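Glutamine amidotransferase domain-containing protein (Streptococcus mutans, PDB 3L7N) probably acts as a class I glutamine amidotransferase, releasing ammonia from glutamine for transfer to an acceptor. Local coordinates at residues A16-W20 and L225-D230; K85-C91 and K172-C178; E112-Y116 and M213-Y218; H143-L149 and C162-I167. All blocks are in the same frame, centred on the assembly; numbering follows the deposited sequence.

How the interactions relate
Interaction 2, a parallel strand pair centred about 6 Å from the chain centre, carries Gly89 and Cys91 of a probable nucleophile elbow. Interaction 1 covers the sheet face bearing Val88, Val90 and Phe176: Phe228 CE2 lies 3.5 Å from Phe176 CE2 and Tyr17 OH 3.5 Å from Val90 CG2, with contact centres about 12 Å apart. Interaction 4, its centre about 12 Å from that of interaction 2, continues the sheet through Ala175 N to Ile167 O (3.0 Å) and Gln177 N to Gln165 O (2.7 Å). Interaction 3 lies farther out, its centre about 21 Å from that of interaction 2; it meets interaction 4 where His143 N approaches Glu112 O at 3.0 Å.

Interaction 1: residues A16-W20 and L225-D230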
loop_
_atom_site.group_PDB
_atom_site.type_symbol
_atom_site.label_atom_id
_atom_site.label_comp_id
_atom_site.label_asym_id
_atom_site.label_seq_id
_atom_site.Cartn_x
_atom_site.Cartn_y
_atom_site.Cartn_z
ATOM N N ALA A 16 -9.957 4.117 -2.276
ATOM C CA ALA A 16 -10.973 3.156 -1.902
ATOM C C ALA A 16 -10.872 2.636 -0.481
ATOM O O ALA A 16 -11.834 2.097 0.012
ATOM C CB ALA A 16 -11.006 2.020 -2.860
ATOM N N TYR A 17 -9.671 2.743 0.174
ATOM C CA TYR A 17 -9.568 2.332 1.608
ATOM C C TYR A 17 -10.460 3.246 2.435
ATOM O O TYR A 17 -11.239 2.780 3.311
ATOM C CB TYR A 17 -8.155 2.404 2.115
ATOM C CG TYR A 17 -7.233 1.331 1.588
ATOM C CD1 TYR A 17 -7.179 0.057 2.197
ATOM C CD2 TYR A 17 -6.365 1.590 0.492
ATOM C CE1 TYR A 17 -6.279 -0.933 1.756
ATOM C CE2 TYR A 17 -5.516 0.576 -0.020
ATOM C CZ TYR A 17 -5.475 -0.688 0.644
ATOM O OH TYR A 17 -4.657 -1.674 0.184
ATOM N N LEU A 18 -10.427 4.563 2.105
ATOM C CA LEU A 18 -11.240 5.536 2.803
ATOM C C LEU A 18 -12.681 5.303 2.488
ATOM O O LEU A 18 -13.510 5.253 3.409
ATOM C CB LEU A 18 -10.843 6.951 2.432
ATOM C CG LEU A 18 -11.542 8.069 3.230
ATOM C CD1 LEU A 18 -11.617 7.728 4.721
ATOM C CD2 LEU A 18 -10.854 9.479 3.011
ATOM N N ALA A 19 -13.007 5.122 1.182
ATOM C CA ALA A 19 -14.408 4.876 0.764
ATOM C C ALA A 19 -15.018 3.665 1.463
ATOM O O ALA A 19 -16.136 3.729 2.020
ATOM C CB ALA A 19 -14.462 4.702 -0.627
ATOM N N TRP A 20 -14.281 2.574 1.468
ATOM C CA TRP A 20 -14.652 1.405 2.232
ATOM C C TRP A 20 -14.928 1.763 3.629
ATOM O O TRP A 20 -15.976 1.425 4.172
ATOM C CB TRP A 20 -13.540 0.325 2.173
ATOM C CG TRP A 20 -13.869 -0.868 3.018
ATOM C CD1 TRP A 20 -14.759 -1.888 2.714
ATOM C CD2 TRP A 20 -13.421 -1.111 4.354
ATOM N NE1 TRP A 20 -14.863 -2.758 3.786
ATOM C CE2 TRP A 20 -14.063 -2.306 4.808
ATOM C CE3 TRP A 20 -12.500 -0.469 5.204
ATOM C CZ2 TRP A 20 -13.797 -2.879 6.088
ATOM C CZ3 TRP A 20 -12.266 -1.032 6.524
ATOM C CH2 TRP A 20 -12.911 -2.209 6.929
ATOM N N LEU A 225 -10.554 -5.259 -3.364
ATOM C CA LEU A 225 -10.143 -4.644 -2.056
ATOM C C LEU A 225 -11.228 -4.726 -0.997
ATOM O O LEU A 225 -10.989 -5.227 0.095
ATOM C CB LEU A 225 -9.751 -3.260 -2.253
ATOM C CG LEU A 225 -9.045 -2.533 -1.148
ATOM C CD1 LEU A 225 -7.846 -3.304 -0.578
ATOM C CD2 LEU A 225 -8.587 -1.231 -1.719
ATOM N N TYR A 226 -12.442 -4.280 -1.334
ATOM C CA TYR A 226 -13.532 -4.333 -0.384
ATOM C C TYR A 226 -13.691 -5.699 0.188
ATOM O O TYR A 226 -13.980 -5.844 1.379
ATOM C CB TYR A 226 -14.861 -3.861 -1.009
ATOM C CG TYR A 226 -14.839 -2.445 -1.470
ATOM C CD1 TYR A 226 -14.028 -1.524 -0.865
ATOM C CD2 TYR A 226 -15.643 -2.016 -2.518
ATOM C CE1 TYR A 226 -13.948 -0.162 -1.329
ATOM C CE2 TYR A 226 -15.592 -0.634 -2.983
ATOM C CZ TYR A 226 -14.731 0.265 -2.363
ATOM O OH TYR A 226 -14.624 1.593 -2.803
ATOM N N SER A 227 -13.606 -6.729 -0.659
ATOM C CA SER A 227 -13.825 -8.137 -0.159
ATOM C C SER A 227 -12.713 -8.500 0.823
ATOM O O SER A 227 -12.991 -9.094 1.885
ATOM C CB SER A 227 -13.836 -9.132 -1.288
ATOM O OG SER A 227 -12.599 -9.031 -2.030
ATOM N N PHE A 228 -11.460 -8.097 0.502
ATOM C CA PHE A 228 -10.344 -8.264 1.448
ATOM C C PHE A 228 -10.571 -7.545 2.821
ATOM O O PHE A 228 -10.532 -8.202 3.898
ATOM C CB PHE A 228 -9.009 -7.872 0.827
ATOM C CG PHE A 228 -7.875 -7.800 1.819
ATOM C CD1 PHE A 228 -7.183 -8.983 2.217
ATOM C CD2 PHE A 228 -7.506 -6.552 2.414
ATOM C CE1 PHE A 228 -6.132 -8.931 3.182
ATOM C CE2 PHE A 228 -6.459 -6.476 3.379
ATOM C CZ PHE A 228 -5.769 -7.680 3.774
ATOM N N LEU A 229 -10.917 -6.245 2.788
ATOM C CA LEU A 229 -11.072 -5.479 4.048
ATOM C C LEU A 229 -12.211 -6.014 4.858
ATOM O O LEU A 229 -12.090 -6.177 6.107
ATOM C CB LEU A 229 -11.241 -3.962 3.781
ATOM C CG LEU A 229 -10.065 -3.275 3.026
ATOM C CD1 LEU A 229 -10.506 -1.941 2.338
ATOM C CD2 LEU A 229 -8.961 -3.040 3.989
ATOM N N ASP A 230 -13.314 -6.350 4.179
ATOM C CA ASP A 230 -14.431 -6.963 4.852
ATOM C C ASP A 230 -14.058 -8.211 5.546
ATOM O O ASP A 230 -14.445 -8.438 6.753
ATOM C CB ASP A 230 -15.536 -7.213 3.910
ATOM C CG ASP A 230 -16.350 -6.008 3.678
ATOM O OD1 ASP A 230 -16.633 -5.249 4.667
ATOM O OD2 ASP A 230 -16.678 -5.772 2.542
#
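The segments 16-20 and 225-230, on helices 15-23 and 219-233, cross at -55°, with their axes no closer than 10.3 Å. The approach is tighter toward the C-terminal end of 16-20, where the CA atoms of Trp20 and Tyr226 are 6.4 Å apart, against 7.8 Å for Ala16 and Leu225. At that wide spacing large side chains fill the gap. Trp20 has the largest covered area of the contact: its six-membered ring takes Leu229 CB over one face, 3.5 Å from the centroid and 16° off the normal, a CH-pi contact. Trp20 NE1 donates to Asp230 OD1 at 3.2 Å with an N-H...O angle of 159°, while OD2 of the same carboxylate pairs with Arg24 in a salt bridge. Both helices flank the open sheet of this class I amidotransferase-like domain on the side of Val88 and Val90, and Trp20 also reaches Ile3 on strand 2-7. Tyr226 slides alongside the indole; its ring is inclined by 24° to the five-membered ring, but at a centroid separation of 5.7 Å the two barely overlap. Tyr226 OH comes within 3.6 Å of Ala16 CB. Deeper in, the Tyr17 ring, which also packs against Val88 and Val90, takes Leu225 CD2 over one face, 3.9 Å from the centroid and 11° off the normal, and Leu229 CD1 meets Tyr17 CD1 at 3.9 Å.

Interaction 2: residues K85-C91 and K172-C178; sequences KIIVGVC and KQYAFQC
This is a parallel pairing of two neighbouring strands, 86-90 and 173-176, in the middle of the mixed sheet. Their axes pass 4.6 Å apart and run 12° from parallel, both with extended backbones (phi -118° to -138°, psi 104° to 158°, except Ile86 at phi -65°). The register sets Ile87 beside Gln173, Val88 beside Tyr174, Gly89 beside Ala175 and Val90 beside Phe176, with CA separations of 4.6 to 5.0 Å. Backbone hydrogen bonds, alternating in direction, fix it: Ile87 N to Lys172 O 3.1 Å, Tyr174 N to Ile87 O 3.1 Å, Gly89 N to Tyr174 O 3.2 Å, Phe176 N to Gly89 O 2.8 Å, and Cys91 N to Phe176 O 2.9 Å. The side chain of Gln173 (m, then p) folds back so that NE2 donates to Lys85 O at 2.9 Å, while OE1 accepts Lys172 N at 2.9 Å. Val88 and Val90 (both t), Tyr174 and Phe176 (both m) share one face, where Val88 CG1 meets Phe176 CD2 at 4.1 Å and helix 219-233 packs, as does Tyr17; Ile87, Gln173 and Ala175 occupy the other. Beyond Val90 the chain breaks sharply: Cys91 (phi 39°, psi -113°) sits at the N-cap position of helix 92-100. Such a strained strand-to-helix turn, within a Gly-x-Cys-x-Gly sequence, is characteristic of the nucleophile elbow of class I glutamine amidotransferases, whose cysteine is the probable nucleophile.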
loop_
_atom_site.group_PDB
_atom_site.type_symbol
_atom_site.label_atom_id
_atom_site.label_comp_id
_atom_site.label_asym_id
_atom_site.label_seq_id
_atom_site.Cartn_x
_atom_site.Cartn_y
_atom_site.Cartn_z
ATOM N N LYS A 85 -3.156 -4.906 16.992
ATOM C CA LYS A 85 -3.961 -4.019 16.068
ATOM C C LYS A 85 -3.981 -4.586 14.648
ATOM O O LYS A 85 -2.998 -5.013 14.180
ATOM C CB LYS A 85 -3.336 -2.609 16.030
ATOM C CG LYS A 85 -3.256 -1.962 17.337
ATOM C CD LYS A 85 -4.606 -1.697 17.867
ATOM C CE LYS A 85 -4.513 -1.014 19.220
ATOM N NZ LYS A 85 -5.763 -1.211 19.944
ATOM N N ILE A 86 -5.095 -4.466 13.952
ATOM C CA ILE A 86 -5.125 -4.702 12.474
ATOM C C ILE A 86 -4.276 -3.664 11.805
ATOM O O ILE A 86 -4.439 -2.511 12.099
ATOM C CB ILE A 86 -6.520 -4.553 11.957
ATOM C CG1 ILE A 86 -7.483 -5.352 12.847
ATOM C CG2 ILE A 86 -6.595 -4.870 10.466
ATOM C CD1 ILE A 86 -8.803 -5.632 12.255
ATOM N N ILE A 87 -3.315 -4.067 10.939
ATOM C CA ILE A 87 -2.480 -3.070 10.215
ATOM C C ILE A 87 -2.532 -3.386 8.764
ATOM O O ILE A 87 -2.585 -4.511 8.432
ATOM C CB ILE A 87 -1.057 -3.139 10.651
ATOM C CG1 ILE A 87 -0.996 -3.083 12.175
ATOM C CG2 ILE A 87 -0.247 -1.992 10.017
ATOM C CD1 ILE A 87 0.395 -3.177 12.729
ATOM N N VAL A 88 -2.594 -2.370 7.888
ATOM C CA VAL A 88 -2.389 -2.581 6.424
ATOM C C VAL A 88 -1.428 -1.480 5.908
ATOM O O VAL A 88 -1.594 -0.319 6.289
ATOM C CB VAL A 88 -3.692 -2.479 5.661
ATOM C CG1 VAL A 88 -3.428 -2.411 4.066
ATOM C CG2 VAL A 88 -4.638 -3.593 6.066
ATOM N N GLY A 89 -0.395 -1.852 5.082
ATOM C CA GLY A 89 0.620 -0.875 4.568
ATOM C C GLY A 89 0.639 -0.968 3.083
ATOM O O GLY A 89 0.639 -2.041 2.570
ATOM N N VAL A 90 0.599 0.177 2.381
ATOM C CA VAL A 90 0.531 0.206 0.887
ATOM C C VAL A 90 1.781 0.924 0.310
ATOM O O VAL A 90 2.175 1.926 0.825
ATOM C CB VAL A 90 -0.687 0.966 0.466
ATOM C CG1 VAL A 90 -0.789 1.065 -1.009
ATOM C CG2 VAL A 90 -1.897 0.345 1.038
ATOM N N CYS A 91 2.393 0.364 -0.707
ATOM C CA CYS A 91 3.643 0.852 -1.245
ATOM C C CYS A 91 4.578 1.306 -0.146
ATOM O O CYS A 91 4.994 0.498 0.610
ATOM C CB CYS A 91 3.432 1.789 -2.457
ATOM S SG CYS A 91 4.284 3.314 -2.621
ATOM N N LYS A 172 -3.094 -10.482 11.389
ATOM C CA LYS A 172 -4.009 -9.431 10.953
ATOM C C LYS A 172 -3.258 -8.230 10.418
ATOM O O LYS A 172 -3.738 -7.134 10.476
ATOM C CB LYS A 172 -4.966 -9.047 12.108
ATOM C CG LYS A 172 -5.922 -10.195 12.448
ATOM C CD LYS A 172 -7.266 -9.717 12.847
ATOM C CE LYS A 172 -8.328 -10.385 11.982
ATOM N NZ LYS A 172 -9.720 -9.979 12.404
ATOM N N GLN A 173 -2.048 -8.468 9.923
ATOM C CA GLN A 173 -1.130 -7.402 9.551
ATOM C C GLN A 173 -0.620 -7.705 8.161
ATOM O O GLN A 173 0.210 -8.612 7.992
ATOM C CB GLN A 173 0.067 -7.328 10.525
ATOM C CG GLN A 173 -0.235 -6.870 11.952
ATOM C CD GLN A 173 -0.906 -7.945 12.793
ATOM O OE1 GLN A 173 -0.803 -9.118 12.502
ATOM N NE2 GLN A 173 -1.681 -7.531 13.766
ATOM N N TYR A 174 -1.159 -6.970 7.147
ATOM C CA TYR A 174 -0.965 -7.280 5.695
ATOM C C TYR A 174 -0.306 -6.101 5.026
ATOM O O TYR A 174 -0.389 -5.007 5.518
ATOM C CB TYR A 174 -2.292 -7.523 5.053
ATOM C CG TYR A 174 -2.799 -8.879 5.275
ATOM C CD1 TYR A 174 -2.785 -9.852 4.229
ATOM C CD2 TYR A 174 -3.250 -9.280 6.555
ATOM C CE1 TYR A 174 -3.263 -11.194 4.465
ATOM C CE2 TYR A 174 -3.708 -10.629 6.794
ATOM C CZ TYR A 174 -3.709 -11.552 5.750
ATOM O OH TYR A 174 -4.147 -12.791 6.002
ATOM N N ALA A 175 0.343 -6.325 3.898
ATOM C CA ALA A 175 1.017 -5.259 3.172
ATOM C C ALA A 175 0.741 -5.436 1.700
ATOM O O ALA A 175 0.737 -6.528 1.229
ATOM C CB ALA A 175 2.442 -5.307 3.418
ATOM N N PHE A 176 0.411 -4.351 0.999
ATOM C CA PHE A 176 0.195 -4.385 -0.447
ATOM C C PHE A 176 1.204 -3.492 -1.062
ATOM O O PHE A 176 1.243 -2.286 -0.763
ATOM C CB PHE A 176 -1.216 -3.878 -0.797
ATOM C CG PHE A 176 -2.327 -4.811 -0.370
ATOM C CD1 PHE A 176 -3.011 -5.549 -1.295
ATOM C CD2 PHE A 176 -2.675 -4.943 0.952
ATOM C CE1 PHE A 176 -4.108 -6.441 -0.884
ATOM C CE2 PHE A 176 -3.735 -5.819 1.363
ATOM C CZ PHE A 176 -4.427 -6.559 0.440
ATOM N N GLN A 177 2.077 -4.040 -1.866
ATOM C CA GLN A 177 2.981 -3.201 -2.603
ATOM C C GLN A 177 2.229 -2.511 -3.761
ATOM O O GLN A 177 2.553 -1.373 -4.162
ATOM C CB GLN A 177 4.152 -4.017 -3.124
ATOM C CG GLN A 177 5.150 -3.233 -3.987
ATOM C CD GLN A 177 5.671 -1.978 -3.316
ATOM O OE1 GLN A 177 5.416 -0.846 -3.795
ATOM N NE2 GLN A 177 6.454 -2.152 -2.226
ATOM N N CYS A 178 1.197 -3.176 -4.231
ATOM C CA CYS A 178 0.437 -2.719 -5.336
ATOM C C CYS A 178 -0.813 -1.842 -4.809
ATOM O O CYS A 178 -1.176 -1.880 -3.554
ATOM C CB CYS A 178 -0.055 -3.964 -6.135
ATOM S SG CYS A 178 -0.912 -5.204 -5.126
#

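Interaction 3: residues E112-Y116 and M213-Y218; sequences EIGNY and MQTFDY
Ile113, still extended (phi -145°, psi 97°, chi1 m), touches Met213, with Ile113 CG2 and Met213 CE 4.1 Å apart. At Gly114 the chain turns a corner between strands 106-113 and 115-120; phi 146° and psi -166° would jam a CB against the preceding carbonyl oxygen, which calls for glycine here. Gly114 CA lies 3.6 Å from Met213 SD, and the closest CA pair of the two segments, Gly114 to Met213, is 6.0 Å apart. Asn115 (chi1 m, chi2 113°) then points toward 213-218. Asn115 CB stands over the Phe216 ring, 4.1 Å from the centroid and 9° off the normal, a CH-pi contact, and Asn115 OD1 is 3.3 Å from Tyr218 OH. Within 213-218 the chain leaves helix 210-214, and Tyr218 OH folds back to donate to Met213 O at 2.8 Å. Asp217, just before Tyr218, has a side chain that caps a backbone N just past the segment. The connection between helices 210-214 and 219-233 thus packs on the corner at Gly114, where strand 106-113 gives way to 115-120.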
loop_
_atom_site.group_PDB
_atom_site.type_symbol
_atom_site.label_atom_id
_atom_site.label_comp_id
_atom_site.label_asym_id
_atom_site.label_seq_id
_atom_site.Cartn_x
_atom_site.Cartn_y
_atom_site.Cartn_z
ATOM N N GLU A 112 7.193 -0.632 -11.929
ATOM C CA GLU A 112 5.853 -0.902 -12.451
ATOM C C GLU A 112 4.901 0.282 -12.185
ATOM O O GLU A 112 4.743 0.737 -11.045
ATOM C CB GLU A 112 5.280 -2.176 -11.854
ATOM C CG GLU A 112 6.039 -3.430 -12.155
ATOM C CD GLU A 112 5.491 -4.650 -11.352
ATOM O OE1 GLU A 112 5.170 -5.732 -11.975
ATOM O OE2 GLU A 112 5.294 -4.503 -10.122
ATOM N N ILE A 113 4.266 0.755 -13.243
ATOM C CA ILE A 113 3.435 1.948 -13.203
ATOM C C ILE A 113 2.286 1.718 -14.162
ATOM O O ILE A 113 2.454 1.831 -15.339
ATOM C CB ILE A 113 4.230 3.183 -13.696
ATOM C CG1 ILE A 113 5.386 3.512 -12.744
ATOM C CG2 ILE A 113 3.325 4.322 -13.897
ATOM C CD1 ILE A 113 6.014 4.848 -12.994
ATOM N N GLY A 114 1.159 1.302 -13.661
ATOM C CA GLY A 114 0.071 1.042 -14.506
ATOM C C GLY A 114 -0.708 -0.066 -13.979
ATOM O O GLY A 114 -0.533 -0.441 -12.870
ATOM N N ASN A 115 -1.591 -0.622 -14.785
ATOM C CA ASN A 115 -2.431 -1.700 -14.309
ATOM C C ASN A 115 -2.006 -3.057 -14.856
ATOM O O ASN A 115 -2.126 -3.310 -16.037
ATOM C CB ASN A 115 -3.912 -1.413 -14.593
ATOM C CG ASN A 115 -4.368 -0.115 -13.999
ATOM O OD1 ASN A 115 -4.687 0.803 -14.711
ATOM N ND2 ASN A 115 -4.345 -0.023 -12.672
ATOM N N TYR A 116 -1.433 -3.898 -13.970
ATOM C CA TYR A 116 -0.919 -5.216 -14.366
ATOM C C TYR A 116 -1.484 -6.359 -13.523
ATOM O O TYR A 116 -2.061 -6.139 -12.448
ATOM C CB TYR A 116 0.579 -5.230 -14.369
ATOM C CG TYR A 116 1.183 -4.262 -15.345
ATOM C CD1 TYR A 116 1.260 -4.566 -16.710
ATOM C CD2 TYR A 116 1.699 -3.051 -14.915
ATOM C CE1 TYR A 116 1.824 -3.679 -17.602
ATOM C CE2 TYR A 116 2.305 -2.173 -15.798
ATOM C CZ TYR A 116 2.344 -2.477 -17.141
ATOM O OH TYR A 116 2.891 -1.568 -18.029
ATOM N N MET A 213 -3.785 4.467 -18.502
ATOM C CA MET A 213 -4.178 4.465 -17.093
ATOM C C MET A 213 -5.408 5.266 -16.840
ATOM O O MET A 213 -6.296 4.853 -16.041
ATOM C CB MET A 213 -3.053 4.948 -16.234
ATOM C CG MET A 213 -1.898 4.080 -16.328
ATOM S SD MET A 213 -0.637 4.453 -15.190
ATOM C CE MET A 213 0.119 5.917 -15.890
ATOM N N GLN A 214 -5.498 6.409 -17.518
ATOM C CA GLN A 214 -6.533 7.363 -17.244
ATOM C C GLN A 214 -7.929 6.857 -17.674
ATOM O O GLN A 214 -8.937 7.110 -16.985
ATOM C CB GLN A 214 -6.205 8.665 -17.891
ATOM C CG GLN A 214 -7.066 9.743 -17.458
ATOM C CD GLN A 214 -6.673 10.289 -16.101
ATOM O OE1 GLN A 214 -5.653 11.041 -15.973
ATOM N NE2 GLN A 214 -7.500 9.952 -15.038
ATOM N N THR A 215 -7.962 6.047 -18.745
ATOM C CA THR A 215 -9.249 5.541 -19.316
ATOM C C THR A 215 -9.673 4.238 -18.698
ATOM O O THR A 215 -10.787 3.790 -18.912
ATOM C CB THR A 215 -9.145 5.336 -20.822
ATOM O OG1 THR A 215 -8.052 4.458 -21.095
ATOM C CG2 THR A 215 -8.902 6.704 -21.546
ATOM N N PHE A 216 -8.772 3.626 -17.924
ATOM C CA PHE A 216 -8.956 2.257 -17.432
ATOM C C PHE A 216 -10.133 2.205 -16.422
ATOM O O PHE A 216 -10.493 3.210 -15.862
ATOM C CB PHE A 216 -7.628 1.741 -16.803
ATOM C CG PHE A 216 -7.693 0.344 -16.343
ATOM C CD1 PHE A 216 -7.297 -0.693 -17.169
ATOM C CD2 PHE A 216 -8.201 0.029 -15.045
ATOM C CE1 PHE A 216 -7.429 -2.103 -16.717
ATOM C CE2 PHE A 216 -8.315 -1.343 -14.575
ATOM C CZ PHE A 216 -7.936 -2.390 -15.402
ATOM N N ASP A 217 -10.773 1.059 -16.272
ATOM C CA ASP A 217 -11.876 0.973 -15.332
ATOM C C ASP A 217 -11.468 0.294 -13.998
ATOM O O ASP A 217 -11.219 -0.953 -13.958
ATOM C CB ASP A 217 -13.057 0.242 -15.936
ATOM C CG ASP A 217 -14.237 0.062 -14.917
ATOM O OD1 ASP A 217 -14.023 0.207 -13.711
ATOM O OD2 ASP A 217 -15.359 -0.213 -15.334
ATOM N N TYR A 218 -11.522 1.077 -12.885
ATOM C CA TYR A 218 -10.969 0.639 -11.613
ATOM C C TYR A 218 -11.927 -0.063 -10.702
ATOM O O TYR A 218 -11.564 -0.395 -9.598
ATOM C CB TYR A 218 -10.314 1.796 -10.880
ATOM C CG TYR A 218 -9.132 2.323 -11.555
ATOM C CD1 TYR A 218 -7.876 1.764 -11.319
ATOM C CD2 TYR A 218 -9.234 3.399 -12.478
ATOM C CE1 TYR A 218 -6.694 2.252 -11.991
ATOM C CE2 TYR A 218 -8.090 3.919 -13.133
ATOM C CZ TYR A 218 -6.816 3.313 -12.902
ATOM O OH TYR A 218 -5.689 3.753 -13.587
#

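Interaction 4: residues H143-L149 and C162-I167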
loop_
_atom_site.group_PDB
_atom_site.type_symbol
_atom_site.label_atom_id
_atom_site.label_comp_id
_atom_site.label_asym_id
_atom_site.label_seq_id
_atom_site.Cartn_x
_atom_site.Cartn_y
_atom_site.Cartn_z
ATOM N N HIS A 143 5.580 1.765 -8.380
ATOM C CA HIS A 143 6.793 1.662 -7.534
ATOM C C HIS A 143 8.064 1.434 -8.261
ATOM O O HIS A 143 8.079 1.060 -9.402
ATOM C CB HIS A 143 6.644 0.570 -6.545
ATOM C CG HIS A 143 6.614 -0.779 -7.159
ATOM N ND1 HIS A 143 5.622 -1.173 -8.029
ATOM C CD2 HIS A 143 7.449 -1.834 -7.038
ATOM C CE1 HIS A 143 5.823 -2.425 -8.391
ATOM N NE2 HIS A 143 6.922 -2.854 -7.797
ATOM N N GLY A 144 9.149 1.621 -7.536
ATOM C CA GLY A 144 10.459 1.274 -7.990
ATOM C C GLY A 144 11.100 0.335 -7.008
ATOM O O GLY A 144 12.027 -0.396 -7.361
ATOM N N ASP A 145 10.572 0.324 -5.766
ATOM C CA ASP A 145 11.089 -0.531 -4.691
ATOM C C ASP A 145 10.031 -1.557 -4.243
ATOM O O ASP A 145 8.944 -1.624 -4.819
ATOM C CB ASP A 145 11.520 0.306 -3.524
ATOM C CG ASP A 145 12.761 1.062 -3.794
ATOM O OD1 ASP A 145 13.419 0.804 -4.813
ATOM O OD2 ASP A 145 13.089 1.949 -3.004
ATOM N N MET A 146 10.397 -2.404 -3.282
ATOM C CA MET A 146 9.478 -3.395 -2.728
ATOM C C MET A 146 9.900 -3.763 -1.272
ATOM O O MET A 146 10.966 -3.369 -0.812
ATOM C CB MET A 146 9.463 -4.642 -3.592
ATOM C CG MET A 146 10.781 -5.566 -3.428
ATOM S SD MET A 146 10.808 -7.068 -4.486
ATOM C CE MET A 146 12.329 -7.763 -3.947
ATOM N N PRO A 147 9.059 -4.496 -0.559
ATOM C CA PRO A 147 9.418 -4.637 0.869
ATOM C C PRO A 147 10.422 -5.823 1.202
ATOM O O PRO A 147 10.404 -6.878 0.534
ATOM C CB PRO A 147 8.072 -4.851 1.550
ATOM C CG PRO A 147 7.095 -5.190 0.443
ATOM C CD PRO A 147 7.601 -4.582 -0.787
ATOM N N GLY A 148 11.285 -5.610 2.216
ATOM C CA GLY A 148 11.942 -6.725 2.960
ATOM C C GLY A 148 10.997 -7.873 3.317
ATOM O O GLY A 148 9.836 -7.663 3.618
ATOM N N LEU A 149 11.491 -9.108 3.237
ATOM C CA LEU A 149 10.681 -10.278 3.701
ATOM C C LEU A 149 11.347 -10.995 4.914
ATOM O O LEU A 149 12.290 -11.749 4.749
ATOM C CB LEU A 149 10.421 -11.261 2.553
ATOM C CG LEU A 149 9.437 -12.367 2.900
ATOM C CD1 LEU A 149 7.984 -11.846 2.800
ATOM C CD2 LEU A 149 9.629 -13.646 2.024
ATOM N N CYS A 162 7.589 -7.938 -10.203
ATOM C CA CYS A 162 7.924 -7.847 -8.779
ATOM C C CYS A 162 7.378 -9.007 -8.018
ATOM O O CYS A 162 6.197 -9.331 -8.155
ATOM C CB CYS A 162 7.404 -6.512 -8.193
ATOM S SG CYS A 162 7.435 -6.376 -6.465
ATOM N N PRO A 163 8.262 -9.693 -7.240
ATOM C CA PRO A 163 7.970 -10.977 -6.562
ATOM C C PRO A 163 7.307 -10.826 -5.173
ATOM O O PRO A 163 7.055 -11.824 -4.496
ATOM C CB PRO A 163 9.340 -11.610 -6.415
ATOM C CG PRO A 163 10.316 -10.448 -6.446
ATOM C CD PRO A 163 9.709 -9.382 -7.262
ATOM N N ARG A 164 6.992 -9.599 -4.779
ATOM C CA ARG A 164 6.433 -9.351 -3.456
ATOM C C ARG A 164 5.216 -8.319 -3.503
ATOM O O ARG A 164 5.383 -7.132 -3.208
ATOM C CB ARG A 164 7.557 -8.834 -2.536
ATOM C CG ARG A 164 8.535 -9.893 -2.130
ATOM C CD ARG A 164 9.748 -9.322 -1.533
ATOM N NE ARG A 164 10.679 -10.376 -1.276
ATOM C CZ ARG A 164 11.835 -10.263 -0.610
ATOM N NH1 ARG A 164 12.212 -9.117 -0.043
ATOM N NH2 ARG A 164 12.606 -11.327 -0.496
ATOM N N GLN A 165 4.062 -8.760 -3.941
ATOM C CA GLN A 165 3.026 -7.825 -4.187
ATOM C C GLN A 165 2.166 -7.683 -2.951
ATOM O O GLN A 165 1.780 -6.592 -2.592
ATOM C CB GLN A 165 2.166 -8.227 -5.400
ATOM C CG GLN A 165 2.740 -7.899 -6.714
ATOM C CD GLN A 165 3.104 -6.432 -6.877
ATOM O OE1 GLN A 165 2.819 -5.613 -6.020
ATOM N NE2 GLN A 165 3.769 -6.100 -8.002
ATOM N N ILE A 166 1.856 -8.802 -2.325
ATOM C CA ILE A 166 1.069 -8.827 -1.140
ATOM C C ILE A 166 1.794 -9.733 -0.159
ATOM O O ILE A 166 2.393 -10.752 -0.580
ATOM C CB ILE A 166 -0.223 -9.423 -1.402
ATOM C CG1 ILE A 166 -1.027 -8.566 -2.382
ATOM C CG2 ILE A 166 -0.963 -9.611 -0.140
ATOM C CD1 ILE A 166 -2.424 -9.140 -2.664
ATOM N N ILE A 167 1.844 -9.336 1.137
ATOM C CA ILE A 167 2.650 -10.063 2.143
ATOM C C ILE A 167 1.868 -10.140 3.424
ATOM O O ILE A 167 1.198 -9.189 3.789
ATOM C CB ILE A 167 3.996 -9.386 2.406
ATOM C CG1 ILE A 167 4.832 -9.347 1.163
ATOM C CG2 ILE A 167 4.770 -10.083 3.612
ATOM C CD1 ILE A 167 6.147 -8.584 1.377
#
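Met146 lies at the apolar centre, with CB 3.9 Å from Cys162 SG and SD 3.8 Å from Pro163 CD. To one side Pro147 CG meets Ile167 CD1 at 3.6 Å, and Leu149 CD1 meets Ile167 CG2 at 3.8 Å; to the other, His143 brings NE2 within 3.7 Å of Cys162 CB, which lies at the edge of the imidazole. Arg164 forms the polar border. Its extended side chain (chi2 t, chi3 t) lays the guanidinium between two apolar groups: Leu149 CB over one face, 3.6 Å from Arg164 CZ, and Met146 CE over the opposite face. In the guanidinium plane, Arg164 NH1 donates to Pro147 O at 2.9 Å with an N-H...O angle of 157°, tying the segments together. Strand 145-146 is an outermost strand of the sheet, paired with 106-113, whereas strand 166-170 runs between 173-176 and 154-158; Pro147 also touches Gln95 on helix 92-100.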